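Starch synthase I (Hordeum vulgare, PDB 4HLN) is a plant starch synthase of the glycosyltransferase type, with two Rossmann-like domains facing each other across a cleft, and holds a glycan in this model. Local coordinates at residues Val361-Tyr365 with Ser522-Pro526; Leu297-Leu302 with Leu348-Val352; Val352-Ile358 with Leu381-Arg385; Leu532-Gly538 with Gly604-His609. All blocks are in the same frame, centred on the assembly; numbering follows the deposited sequence.

Interaction 1 (Val361-Tyr365 with Ser522-Pro526)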
loop_
_atom_site.group_PDB
_atom_site.type_symbol
_atom_site.label_atom_id
_atom_site.label_comp_id
_atom_site.label_asym_id
_atom_site.label_seq_id
_atom_site.Cartn_x
_atom_site.Cartn_y
_atom_site.Cartn_z
ATOM N N VAL A 361 -1.228 4.462 -4.972
ATOM C CA VAL A 361 0.092 3.861 -5.146
ATOM C C VAL A 361 0.942 4.592 -6.200
ATOM O O VAL A 361 2.167 4.663 -6.093
ATOM C CB VAL A 361 -0.052 2.401 -5.587
ATOM C CG1 VAL A 361 -0.959 2.326 -6.810
ATOM C CG2 VAL A 361 1.316 1.781 -5.860
ATOM N N SER A 362 0.273 5.150 -7.201
ATOM C CA SER A 362 0.932 5.701 -8.369
ATOM C C SER A 362 1.623 7.026 -8.072
ATOM O O SER A 362 2.388 7.528 -8.901
ATOM C CB SER A 362 -0.086 5.878 -9.502
ATOM O OG SER A 362 -0.999 6.926 -9.215
ATOM N N GLN A 363 1.352 7.586 -6.896
ATOM C CA GLN A 363 1.955 8.852 -6.496
ATOM C C GLN A 363 3.489 8.902 -6.510
ATOM O O GLN A 363 4.077 9.861 -7.015
ATOM C CB GLN A 363 1.441 9.284 -5.139
ATOM C CG GLN A 363 0.488 10.447 -5.245
ATOM C CD GLN A 363 1.114 11.627 -5.950
ATOM O OE1 GLN A 363 2.100 12.188 -5.481
ATOM N NE2 GLN A 363 0.554 12.001 -7.091
ATOM N N GLY A 364 4.141 7.889 -5.958
ATOM C CA GLY A 364 5.593 7.856 -6.007
ATOM C C GLY A 364 6.210 7.243 -7.256
ATOM O O GLY A 364 7.309 6.694 -7.195
ATOM N N TYR A 365 5.521 7.333 -8.390
ATOM C CA TYR A 365 6.040 6.778 -9.650
ATOM C C TYR A 365 5.874 7.703 -10.848
ATOM O O TYR A 365 5.145 8.685 -10.796
ATOM C CB TYR A 365 5.400 5.425 -9.974
ATOM C CG TYR A 365 5.737 4.357 -8.982
ATOM C CD1 TYR A 365 6.894 3.602 -9.121
ATOM C CD2 TYR A 365 4.916 4.117 -7.884
ATOM C CE1 TYR A 365 7.225 2.614 -8.205
ATOM C CE2 TYR A 365 5.228 3.132 -6.961
ATOM C CZ TYR A 365 6.385 2.384 -7.125
ATOM O OH TYR A 365 6.709 1.402 -6.220
ATOM N N SER A 522 11.318 -2.710 -6.761
ATOM C CA SER A 522 9.908 -3.052 -6.928
ATOM C C SER A 522 9.266 -2.227 -8.025
ATOM O O SER A 522 9.573 -1.044 -8.172
ATOM C CB SER A 522 9.149 -2.818 -5.625
ATOM O OG SER A 522 9.493 -3.772 -4.639
ATOM N N ARG A 523 8.357 -2.857 -8.770
ATOM C CA ARG A 523 7.720 -2.256 -9.944
ATOM C C ARG A 523 6.588 -1.295 -9.632
ATOM O O ARG A 523 6.370 -0.329 -10.354
ATOM C CB ARG A 523 7.143 -3.344 -10.835
ATOM C CG ARG A 523 8.113 -4.400 -11.174
ATOM C CD ARG A 523 7.565 -5.312 -12.235
ATOM N NE ARG A 523 8.680 -6.025 -12.834
ATOM C CZ ARG A 523 9.366 -5.559 -13.865
ATOM N NH1 ARG A 523 9.016 -4.396 -14.414
ATOM N NH2 ARG A 523 10.382 -6.258 -14.349
ATOM N N PHE A 524 5.847 -1.583 -8.575
ATOM C CA PHE A 524 4.641 -0.835 -8.279
ATOM C C PHE A 524 4.161 -1.241 -6.890
ATOM O O PHE A 524 3.201 -1.990 -6.745
ATOM C CB PHE A 524 3.587 -1.154 -9.340
ATOM C CG PHE A 524 2.657 -0.013 -9.633
ATOM C CD1 PHE A 524 1.278 -0.205 -9.634
ATOM C CD2 PHE A 524 3.159 1.254 -9.895
ATOM C CE1 PHE A 524 0.425 0.838 -9.896
ATOM C CE2 PHE A 524 2.310 2.299 -10.158
ATOM C CZ PHE A 524 0.942 2.096 -10.159
ATOM N N GLU A 525 4.850 -0.757 -5.865
ATOM C CA GLU A 525 4.645 -1.273 -4.515
ATOM C C GLU A 525 3.754 -0.387 -3.654
ATOM O O GLU A 525 4.142 0.716 -3.278
ATOM C CB GLU A 525 5.988 -1.515 -3.813
ATOM C CG GLU A 525 5.847 -2.230 -2.481
ATOM C CD GLU A 525 5.344 -3.664 -2.619
ATOM O OE1 GLU A 525 4.238 -3.971 -2.103
ATOM O OE2 GLU A 525 6.067 -4.483 -3.233
ATOM N N PRO A 526 2.553 -0.886 -3.326
ATOM C CA PRO A 526 1.614 -0.163 -2.470
ATOM C C PRO A 526 2.000 -0.352 -1.004
ATOM O O PRO A 526 1.615 0.437 -0.147
ATOM C CB PRO A 526 0.288 -0.862 -2.766
ATOM C CG PRO A 526 0.676 -2.264 -3.021
ATOM C CD PRO A 526 2.049 -2.226 -3.671
#
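The two Rossmann-like domains of the GT-B fold meet here through loops that each follow a strand of their own sheet: 361-365, after strand 357-360, brings V361 and Y365 against F524 and E525 of 522-526, after strand 517-520. The second loop carries the R-F-E-P-C-G run of sequence, and C527 just beyond it forms a disulfide with C147. F524 is the centre of the apolar contact. V361 CG2 stands over the middle of its ring, 4.1 Å from the centroid of the F524 ring and almost on the ring normal, a CH-pi contact, while V361 CG1 lies 3.7 Å from F524 CE1. A chi1 of 53° turns V361 CG2 anti to the backbone N, which puts it over the ring while CG1 meets the rim at CE1. F524 CD2 in turn lies over one face of the Y365 ring, toward its rim; the two planes are inclined at 49°. Tyrosine suits this place because its ring packs against F524 while its hydroxyl reaches the opposing backbone: E525 N donates to Y365 OH at 2.9 Å, nearly straight at 176°. The E525 carboxylate turns elsewhere, to K453 and Q452, and the Y365 ring also forms an edge-to-face pair with H544. One hydrogen bond thus fixes direction within an otherwise apolar joint, satisfying an amide of the E525 loop with a side chain of the other domain and relating the two loops without any charge pairing between them.

Interaction 2 (Leu297-Leu302 with Leu348-Val352)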
loop_
_atom_site.group_PDB
_atom_site.type_symbol
_atom_site.label_atom_id
_atom_site.label_comp_id
_atom_site.label_asym_id
_atom_site.label_seq_id
_atom_site.Cartn_x
_atom_site.Cartn_y
_atom_site.Cartn_z
ATOM N N LEU A 297 -10.640 7.857 -1.776
ATOM C CA LEU A 297 -10.377 6.658 -2.528
ATOM C C LEU A 297 -8.929 6.240 -2.275
ATOM O O LEU A 297 -8.009 7.042 -2.444
ATOM C CB LEU A 297 -10.651 6.902 -4.013
ATOM C CG LEU A 297 -10.211 5.776 -4.945
ATOM C CD1 LEU A 297 -10.974 4.478 -4.637
ATOM C CD2 LEU A 297 -10.405 6.225 -6.385
ATOM N N VAL A 298 -8.745 4.997 -1.833
ATOM C CA VAL A 298 -7.420 4.410 -1.674
ATOM C C VAL A 298 -7.177 3.388 -2.774
ATOM O O VAL A 298 -7.936 2.421 -2.928
ATOM C CB VAL A 298 -7.246 3.673 -0.338
ATOM C CG1 VAL A 298 -5.853 3.060 -0.293
ATOM C CG2 VAL A 298 -7.479 4.600 0.847
ATOM N N ILE A 299 -6.106 3.603 -3.528
ATOM C CA ILE A 299 -5.815 2.791 -4.688
ATOM C C ILE A 299 -4.522 2.035 -4.467
ATOM O O ILE A 299 -3.433 2.620 -4.512
ATOM C CB ILE A 299 -5.635 3.664 -5.935
ATOM C CG1 ILE A 299 -6.873 4.510 -6.193
ATOM C CG2 ILE A 299 -5.338 2.813 -7.146
ATOM C CD1 ILE A 299 -6.809 5.258 -7.508
ATOM N N HIS A 300 -4.639 0.734 -4.230
ATOM C CA HIS A 300 -3.465 -0.103 -4.050
ATOM C C HIS A 300 -2.950 -0.647 -5.391
ATOM O O HIS A 300 -1.766 -0.921 -5.541
ATOM C CB HIS A 300 -3.764 -1.233 -3.066
ATOM C CG HIS A 300 -4.199 -0.753 -1.718
ATOM N ND1 HIS A 300 -5.519 -0.765 -1.316
ATOM C CD2 HIS A 300 -3.494 -0.225 -0.688
ATOM C CE1 HIS A 300 -5.607 -0.274 -0.091
ATOM N NE2 HIS A 300 -4.393 0.057 0.312
ATOM N N ASN A 301 -3.837 -0.789 -6.368
ATOM C CA ASN A 301 -3.427 -1.181 -7.715
ATOM C C ASN A 301 -4.322 -0.591 -8.802
ATOM O O ASN A 301 -5.457 -0.193 -8.538
ATOM C CB ASN A 301 -3.417 -2.699 -7.866
ATOM C CG ASN A 301 -4.810 -3.266 -8.061
ATOM O OD1 ASN A 301 -5.325 -3.315 -9.181
ATOM N ND2 ASN A 301 -5.440 -3.678 -6.961
ATOM N N LEU A 302 -3.797 -0.578 -10.024
ATOM C CA LEU A 302 -4.456 -0.021 -11.192
ATOM C C LEU A 302 -4.803 -1.102 -12.219
ATOM O O LEU A 302 -5.397 -0.818 -13.254
ATOM C CB LEU A 302 -3.548 1.014 -11.848
ATOM C CG LEU A 302 -3.268 2.275 -11.032
ATOM C CD1 LEU A 302 -2.489 3.317 -11.849
ATOM C CD2 LEU A 302 -4.589 2.849 -10.590
ATOM N N LEU A 348 -13.624 1.800 -10.575
ATOM C CA LEU A 348 -12.536 2.626 -10.063
ATOM C C LEU A 348 -12.593 4.009 -10.689
ATOM O O LEU A 348 -12.467 5.023 -9.996
ATOM C CB LEU A 348 -11.194 1.970 -10.367
ATOM C CG LEU A 348 -10.014 2.496 -9.563
ATOM C CD1 LEU A 348 -10.285 2.221 -8.116
ATOM C CD2 LEU A 348 -8.732 1.801 -9.976
ATOM N N LYS A 349 -12.793 4.041 -12.007
ATOM C CA LYS A 349 -12.939 5.295 -12.719
ATOM C C LYS A 349 -14.051 6.155 -12.099
ATOM O O LYS A 349 -13.883 7.355 -11.902
ATOM C CB LYS A 349 -13.230 5.020 -14.194
ATOM C CG LYS A 349 -13.340 6.260 -15.065
ATOM C CD LYS A 349 -14.779 6.741 -15.204
ATOM C CE LYS A 349 -14.901 7.903 -16.206
ATOM N NZ LYS A 349 -16.319 8.326 -16.450
ATOM N N GLY A 350 -15.184 5.522 -11.809
ATOM C CA GLY A 350 -16.326 6.175 -11.194
ATOM C C GLY A 350 -15.989 6.858 -9.884
ATOM O O GLY A 350 -16.435 7.979 -9.620
ATOM N N ALA A 351 -15.187 6.183 -9.068
ATOM C CA ALA A 351 -14.711 6.756 -7.816
ATOM C C ALA A 351 -13.708 7.873 -8.053
ATOM O O ALA A 351 -13.716 8.865 -7.342
ATOM C CB ALA A 351 -14.079 5.687 -6.953
ATOM N N VAL A 352 -12.829 7.709 -9.036
ATOM C CA VAL A 352 -11.806 8.716 -9.286
ATOM C C VAL A 352 -12.501 10.009 -9.644
ATOM O O VAL A 352 -12.067 11.113 -9.292
ATOM C CB VAL A 352 -10.885 8.304 -10.437
ATOM C CG1 VAL A 352 -10.288 9.527 -11.086
ATOM C CG2 VAL A 352 -9.799 7.374 -9.938
#
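L297, on strand 297-299 of the nine-stranded sheet, reaches A351, V352 and L348 on helix 348-352, which packs on one face of that sheet. Its CB points to the helix and packs against the methyl of A355, in the turn that follows the helix. CG stands anti to the backbone N (chi1 171°), which carries the fork of the side chain out across the gap between strand and helix. There the branches divide the work. L297 CD2 touches both A351 CB and V352 CG2, each at 3.8 Å; L297 CD1 comes to 4.1 Å from A351 CB and 4.2 Å from L348 CD1. Alanine suits the helix here, since its single methyl lets both tips of the leucine settle against it. Farther along, I299 CD1 meets V352 CG2 more loosely, and L348 CD2 turns to L302 CD2 at 4.3 Å and to the carbonyl of N301. The strand and helix axes come within 9.7 Å, at 133° between their directions. Because no hydrogen bond crosses the contact and L297 pairs its backbone with R357 and V359 in the sheet, cohesion rests on close apolar fit and on the exclusion of water from this buried layer.

Interaction 3 (Val352-Ile358 with Leu381-Arg385)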
loop_
_atom_site.group_PDB
_atom_site.type_symbol
_atom_site.label_atom_id
_atom_site.label_comp_id
_atom_site.label_asym_id
_atom_site.label_seq_id
_atom_site.Cartn_x
_atom_site.Cartn_y
_atom_site.Cartn_z
ATOM N N VAL A 352 -12.829 7.709 -9.036
ATOM C CA VAL A 352 -11.806 8.716 -9.286
ATOM C C VAL A 352 -12.501 10.009 -9.644
ATOM O O VAL A 352 -12.067 11.113 -9.292
ATOM C CB VAL A 352 -10.885 8.304 -10.437
ATOM C CG1 VAL A 352 -10.288 9.527 -11.086
ATOM C CG2 VAL A 352 -9.799 7.374 -9.938
ATOM N N VAL A 353 -13.618 9.850 -10.329
ATOM C CA VAL A 353 -14.389 10.981 -10.776
ATOM C C VAL A 353 -15.178 11.666 -9.648
ATOM O O VAL A 353 -15.384 12.858 -9.713
ATOM C CB VAL A 353 -15.293 10.564 -11.948
ATOM C CG1 VAL A 353 -16.596 11.333 -11.943
ATOM C CG2 VAL A 353 -14.545 10.741 -13.254
ATOM N N THR A 354 -15.576 10.927 -8.612
ATOM C CA THR A 354 -16.485 11.453 -7.580
ATOM C C THR A 354 -15.930 11.547 -6.152
ATOM O O THR A 354 -16.535 12.176 -5.293
ATOM C CB THR A 354 -17.762 10.603 -7.491
ATOM O OG1 THR A 354 -17.405 9.227 -7.260
ATOM C CG2 THR A 354 -18.559 10.720 -8.770
ATOM N N ALA A 355 -14.805 10.906 -5.882
ATOM C CA ALA A 355 -14.256 10.918 -4.531
ATOM C C ALA A 355 -13.814 12.321 -4.207
ATOM O O ALA A 355 -13.676 13.145 -5.099
ATOM C CB ALA A 355 -13.078 9.968 -4.425
ATOM N N ASP A 356 -13.564 12.593 -2.935
ATOM C CA ASP A 356 -13.147 13.934 -2.544
ATOM C C ASP A 356 -11.632 14.078 -2.511
ATOM O O ASP A 356 -11.087 15.027 -3.067
ATOM C CB ASP A 356 -13.813 14.331 -1.230
ATOM C CG ASP A 356 -15.331 14.355 -1.349
ATOM O OD1 ASP A 356 -15.835 14.914 -2.352
ATOM O OD2 ASP A 356 -16.020 13.785 -0.475
ATOM N N ARG A 357 -10.962 13.124 -1.875
ATOM C CA ARG A 357 -9.513 13.024 -1.938
ATOM C C ARG A 357 -9.131 11.660 -2.517
ATOM O O ARG A 357 -9.941 10.743 -2.521
ATOM C CB ARG A 357 -8.893 13.170 -0.543
ATOM C CG ARG A 357 -9.250 14.431 0.225
ATOM C CD ARG A 357 -8.663 15.668 -0.376
ATOM N NE ARG A 357 -7.219 15.586 -0.550
ATOM C CZ ARG A 357 -6.447 16.640 -0.802
ATOM N NH1 ARG A 357 -6.995 17.857 -0.883
ATOM N NH2 ARG A 357 -5.132 16.479 -0.961
ATOM N N ILE A 358 -7.894 11.524 -2.992
ATOM C CA ILE A 358 -7.415 10.258 -3.532
ATOM C C ILE A 358 -6.019 9.923 -3.048
ATOM O O ILE A 358 -5.082 10.699 -3.237
ATOM C CB ILE A 358 -7.366 10.277 -5.065
ATOM C CG1 ILE A 358 -8.760 10.539 -5.630
ATOM C CG2 ILE A 358 -6.769 8.955 -5.604
ATOM C CD1 ILE A 358 -8.803 10.708 -7.087
ATOM N N LEU A 381 -6.897 10.868 -16.330
ATOM C CA LEU A 381 -7.983 11.104 -15.395
ATOM C C LEU A 381 -7.431 11.458 -14.018
ATOM O O LEU A 381 -7.790 12.474 -13.441
ATOM C CB LEU A 381 -8.843 9.857 -15.298
ATOM C CG LEU A 381 -10.260 10.122 -14.829
ATOM C CD1 LEU A 381 -10.874 11.197 -15.698
ATOM C CD2 LEU A 381 -11.054 8.844 -14.911
ATOM N N LEU A 382 -6.556 10.604 -13.499
ATOM C CA LEU A 382 -5.868 10.869 -12.253
ATOM C C LEU A 382 -5.212 12.233 -12.231
ATOM O O LEU A 382 -5.415 13.005 -11.293
ATOM C CB LEU A 382 -4.798 9.818 -11.986
ATOM C CG LEU A 382 -5.284 8.425 -11.604
ATOM C CD1 LEU A 382 -4.100 7.516 -11.365
ATOM C CD2 LEU A 382 -6.174 8.458 -10.384
ATOM N N SER A 383 -4.405 12.525 -13.246
ATOM C CA SER A 383 -3.638 13.763 -13.233
ATOM C C SER A 383 -4.555 14.966 -13.421
ATOM O O SER A 383 -4.201 16.093 -13.055
ATOM C CB SER A 383 -2.513 13.744 -14.263
ATOM O OG SER A 383 -3.005 13.384 -15.532
ATOM N N SER A 384 -5.750 14.723 -13.954
ATOM C CA SER A 384 -6.754 15.781 -14.007
ATOM C C SER A 384 -7.244 16.143 -12.590
ATOM O O SER A 384 -7.819 17.203 -12.378
ATOM C CB SER A 384 -7.927 15.383 -14.917
ATOM O OG SER A 384 -9.029 14.871 -14.171
ATOM N N ARG A 385 -7.005 15.260 -11.623
ATOM C CA ARG A 385 -7.358 15.523 -10.232
ATOM C C ARG A 385 -6.104 15.639 -9.373
ATOM O O ARG A 385 -6.108 15.315 -8.185
ATOM C CB ARG A 385 -8.287 14.430 -9.700
ATOM C CG ARG A 385 -9.555 14.297 -10.511
ATOM C CD ARG A 385 -10.744 13.905 -9.662
ATOM N NE ARG A 385 -10.999 14.858 -8.584
ATOM C CZ ARG A 385 -11.595 14.528 -7.441
ATOM N NH1 ARG A 385 -12.004 13.279 -7.245
ATOM N NH2 ARG A 385 -11.771 15.435 -6.490
#
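Within the first Rossmann-like domain, the turn that leads from helix 347-354 into strand 357-360 is held by R385, just beyond helix 376-384, which grips V352 O and A355 O. R385 NH1 donates to V352 O at 3.0 Å (166°) and to A355 O at 2.7 Å, both acceptors lying near the guanidinium plane at its edge, while NH2 adds a weak bond to the same A355 O. Folding of the chain at chi2 and at chi3 (58°) brings the guanidinium to the C-terminal end of helix 347-354. Arginine suits the place: its several N-H groups can serve both the carbonyl of V352 in the last turn of the helix and that of A355 just beyond it, and its positive charge would probably be favoured by the negative end of the helix dipole. Y631 supports it through a cation-pi contact, whereas the D356 carboxylate turns to the backbone N atoms of Y631 and S295. A further bond within 381-385 has S384 OG donating to L381 O, in the carbonyl plane and on a lone pair.

The apolar part lies alongside. V352 splits its branches between two leucines, CG1 against L381 CG at 3.8 Å and CG2 against L382 CD2 at 3.8 Å, and V353 CG2 brushes L381 CD2. The I358 side chain crosses that of R385 at about a right angle, I358 CD1 lying 4.1 Å from R385 NH1.

Interaction 4 (Leu532-Gly538 with Gly604-His609)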
loop_
_atom_site.group_PDB
_atom_site.type_symbol
_atom_site.label_atom_id
_atom_site.label_comp_id
_atom_site.label_asym_id
_atom_site.label_seq_id
_atom_site.Cartn_x
_atom_site.Cartn_y
_atom_site.Cartn_z
ATOM N N LEU A 532 11.325 1.479 5.009
ATOM C CA LEU A 532 11.155 1.936 6.375
ATOM C C LEU A 532 12.090 1.184 7.315
ATOM O O LEU A 532 12.765 1.798 8.154
ATOM C CB LEU A 532 9.692 1.776 6.801
ATOM C CG LEU A 532 8.676 2.230 5.743
ATOM C CD1 LEU A 532 7.279 2.330 6.329
ATOM C CD2 LEU A 532 9.086 3.577 5.155
ATOM N N TYR A 533 12.135 -0.140 7.169
ATOM C CA TYR A 533 13.058 -0.951 7.954
ATOM C C TYR A 533 14.496 -0.501 7.722
ATOM O O TYR A 533 15.266 -0.302 8.671
ATOM C CB TYR A 533 12.926 -2.418 7.580
ATOM C CG TYR A 533 11.555 -3.007 7.797
ATOM C CD1 TYR A 533 10.778 -2.640 8.884
ATOM C CD2 TYR A 533 11.040 -3.940 6.908
ATOM C CE1 TYR A 533 9.521 -3.193 9.079
ATOM C CE2 TYR A 533 9.796 -4.499 7.094
ATOM C CZ TYR A 533 9.039 -4.120 8.176
ATOM O OH TYR A 533 7.803 -4.684 8.351
ATOM N N ALA A 534 14.857 -0.338 6.452
ATOM C CA ALA A 534 16.199 0.116 6.111
ATOM C C ALA A 534 16.501 1.406 6.855
ATOM O O ALA A 534 17.463 1.488 7.613
ATOM C CB ALA A 534 16.330 0.316 4.610
ATOM N N MET A 535 15.652 2.406 6.639
ATOM C CA MET A 535 15.818 3.715 7.252
ATOM C C MET A 535 15.849 3.606 8.772
ATOM O O MET A 535 16.698 4.197 9.432
ATOM C CB MET A 535 14.707 4.654 6.785
ATOM C CG MET A 535 14.983 5.311 5.415
ATOM S SD MET A 535 13.563 6.157 4.681
ATOM C CE MET A 535 13.453 7.633 5.685
ATOM N N GLN A 536 14.929 2.825 9.318
ATOM C CA GLN A 536 14.857 2.613 10.755
ATOM C C GLN A 536 16.173 2.063 11.286
ATOM O O GLN A 536 16.500 2.239 12.459
ATOM C CB GLN A 536 13.710 1.643 11.074
ATOM C CG GLN A 536 13.578 1.241 12.533
ATOM C CD GLN A 536 13.092 2.384 13.428
ATOM O OE1 GLN A 536 12.944 3.541 12.989
ATOM N NE2 GLN A 536 12.838 2.059 14.693
ATOM N N TYR A 537 16.928 1.406 10.411
ATOM C CA TYR A 537 18.143 0.711 10.817
ATOM C C TYR A 537 19.432 1.363 10.329
ATOM O O TYR A 537 20.510 0.778 10.459
ATOM C CB TYR A 537 18.095 -0.732 10.320
ATOM C CG TYR A 537 17.369 -1.637 11.259
ATOM C CD1 TYR A 537 16.032 -1.439 11.522
ATOM C CD2 TYR A 537 18.018 -2.687 11.894
ATOM C CE1 TYR A 537 15.351 -2.257 12.391
ATOM C CE2 TYR A 537 17.342 -3.515 12.770
ATOM C CZ TYR A 537 16.004 -3.283 13.015
ATOM O OH TYR A 537 15.289 -4.078 13.877
ATOM N N GLY A 538 19.332 2.557 9.754
ATOM C CA GLY A 538 20.508 3.225 9.224
ATOM C C GLY A 538 21.070 2.522 8.002
ATOM O O GLY A 538 22.245 2.659 7.662
ATOM N N GLY A 604 17.573 8.897 8.195
ATOM C CA GLY A 604 16.661 7.769 8.096
ATOM C C GLY A 604 16.178 7.298 9.453
ATOM O O GLY A 604 14.984 7.058 9.669
ATOM N N MET A 605 17.117 7.181 10.385
ATOM C CA MET A 605 16.823 6.615 11.691
ATOM C C MET A 605 15.988 7.535 12.571
ATOM O O MET A 605 15.202 7.067 13.401
ATOM C CB MET A 605 18.122 6.251 12.392
ATOM C CG MET A 605 19.056 5.462 11.491
ATOM S SD MET A 605 20.661 5.163 12.244
ATOM C CE MET A 605 20.148 4.181 13.640
ATOM N N THR A 606 16.156 8.842 12.394
ATOM C CA THR A 606 15.402 9.790 13.202
ATOM C C THR A 606 13.973 9.996 12.693
ATOM O O THR A 606 13.127 10.433 13.461
ATOM C CB THR A 606 16.125 11.143 13.370
ATOM O OG1 THR A 606 16.594 11.592 12.099
ATOM C CG2 THR A 606 17.312 11.008 14.314
ATOM N N LYS A 607 13.707 9.666 11.422
ATOM C CA LYS A 607 12.344 9.716 10.866
ATOM C C LYS A 607 11.360 8.853 11.659
ATOM O O LYS A 607 11.727 7.799 12.188
ATOM C CB LYS A 607 12.306 9.297 9.387
ATOM C CG LYS A 607 12.571 10.423 8.380
ATOM C CD LYS A 607 11.506 10.489 7.252
ATOM C CE LYS A 607 10.069 10.728 7.801
ATOM N NZ LYS A 607 9.849 11.993 8.600
ATOM N N ASP A 608 10.112 9.310 11.740
ATOM C CA ASP A 608 9.059 8.550 12.405
ATOM C C ASP A 608 8.387 7.638 11.383
ATOM O O ASP A 608 7.800 8.113 10.411
ATOM C CB ASP A 608 8.027 9.488 13.040
ATOM C CG ASP A 608 6.984 8.743 13.878
ATOM O OD1 ASP A 608 6.247 9.401 14.641
ATOM O OD2 ASP A 608 6.893 7.504 13.780
ATOM N N HIS A 609 8.490 6.331 11.603
ATOM C CA HIS A 609 7.938 5.354 10.677
ATOM C C HIS A 609 6.807 4.579 11.331
ATOM O O HIS A 609 6.460 3.477 10.897
ATOM C CB HIS A 609 9.015 4.358 10.235
ATOM C CG HIS A 609 10.252 4.994 9.684
ATOM N ND1 HIS A 609 10.267 5.685 8.489
ATOM C CD2 HIS A 609 11.523 5.023 10.157
ATOM C CE1 HIS A 609 11.492 6.125 8.259
ATOM N NE2 HIS A 609 12.273 5.737 9.256
#
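L532, on helix 529-536, begins the contact against H609, in the loop after helix 594-606: L532 O lies over one face of the imidazole, and L532 CD2 comes within 4.1 Å of H609 ND1. One turn on, M535 buries the largest share of the first segment. Its methyl CE, bent round at chi3 (74°), approaches the ring edge in plane, 3.6 Å from H609 CE1, and also touches K607 CD at 3.8 Å; the flexible, unbranched thioether suits a spot between a ring and a lysine chain. Q536 comes next. Its CG is anti to the backbone N (chi1 176°) and the chain then bends, bringing OE1 to 3.5 Å from H609 CD2, near the ring plane, with the amide turned almost perpendicular to the imidazole; its NE2 is bonded to W401 O. The ring itself is fixed by H609 NE2 donating to G604 O at 3.0 Å, so a buried nitrogen is satisfied by the helix end that precedes it. At G538 the helix finishes in a Schellman motif, with G538 N bonded to M535 O and T539 N to A534 O. The positive phi there is one glycine adopts readily, and G538 CA receives M605 SD at 3.6 Å, while M605 CG packs on G538 N. G604, also without a side chain, lets the two backbones approach closely beside M535. Helix 529-536 leads into strand 540-544 of the parallel six-stranded sheet, with Y537 reaching helix 505-514, while helix 594-606, whose S596 lines the glycan pocket, ends against helix 529-536, a short loop ahead of helix 611-627.

Interactions 2 and 3 lie in the first domain, their centres 8 Å apart, sharing V352 and helix 347-354 and reaching neighbouring strands 294-299 and 357-360 of one sheet. Interaction 1 starts in the loop that leaves strand 357-360, where V361 N probably bonds to I299 O; its centre lies about 14 Å from that of interaction 2 and 17 Å from that of interaction 3, whose segments alternate with its own along the chain. Interaction 4, last in sequence, belongs to the second domain: its helix 529-536 follows directly on loop 522-526, yet its centre is about 19 Å from that of interaction 1, without touching. Contacts thus run continuously from the first domain's core to the inter-domain joint.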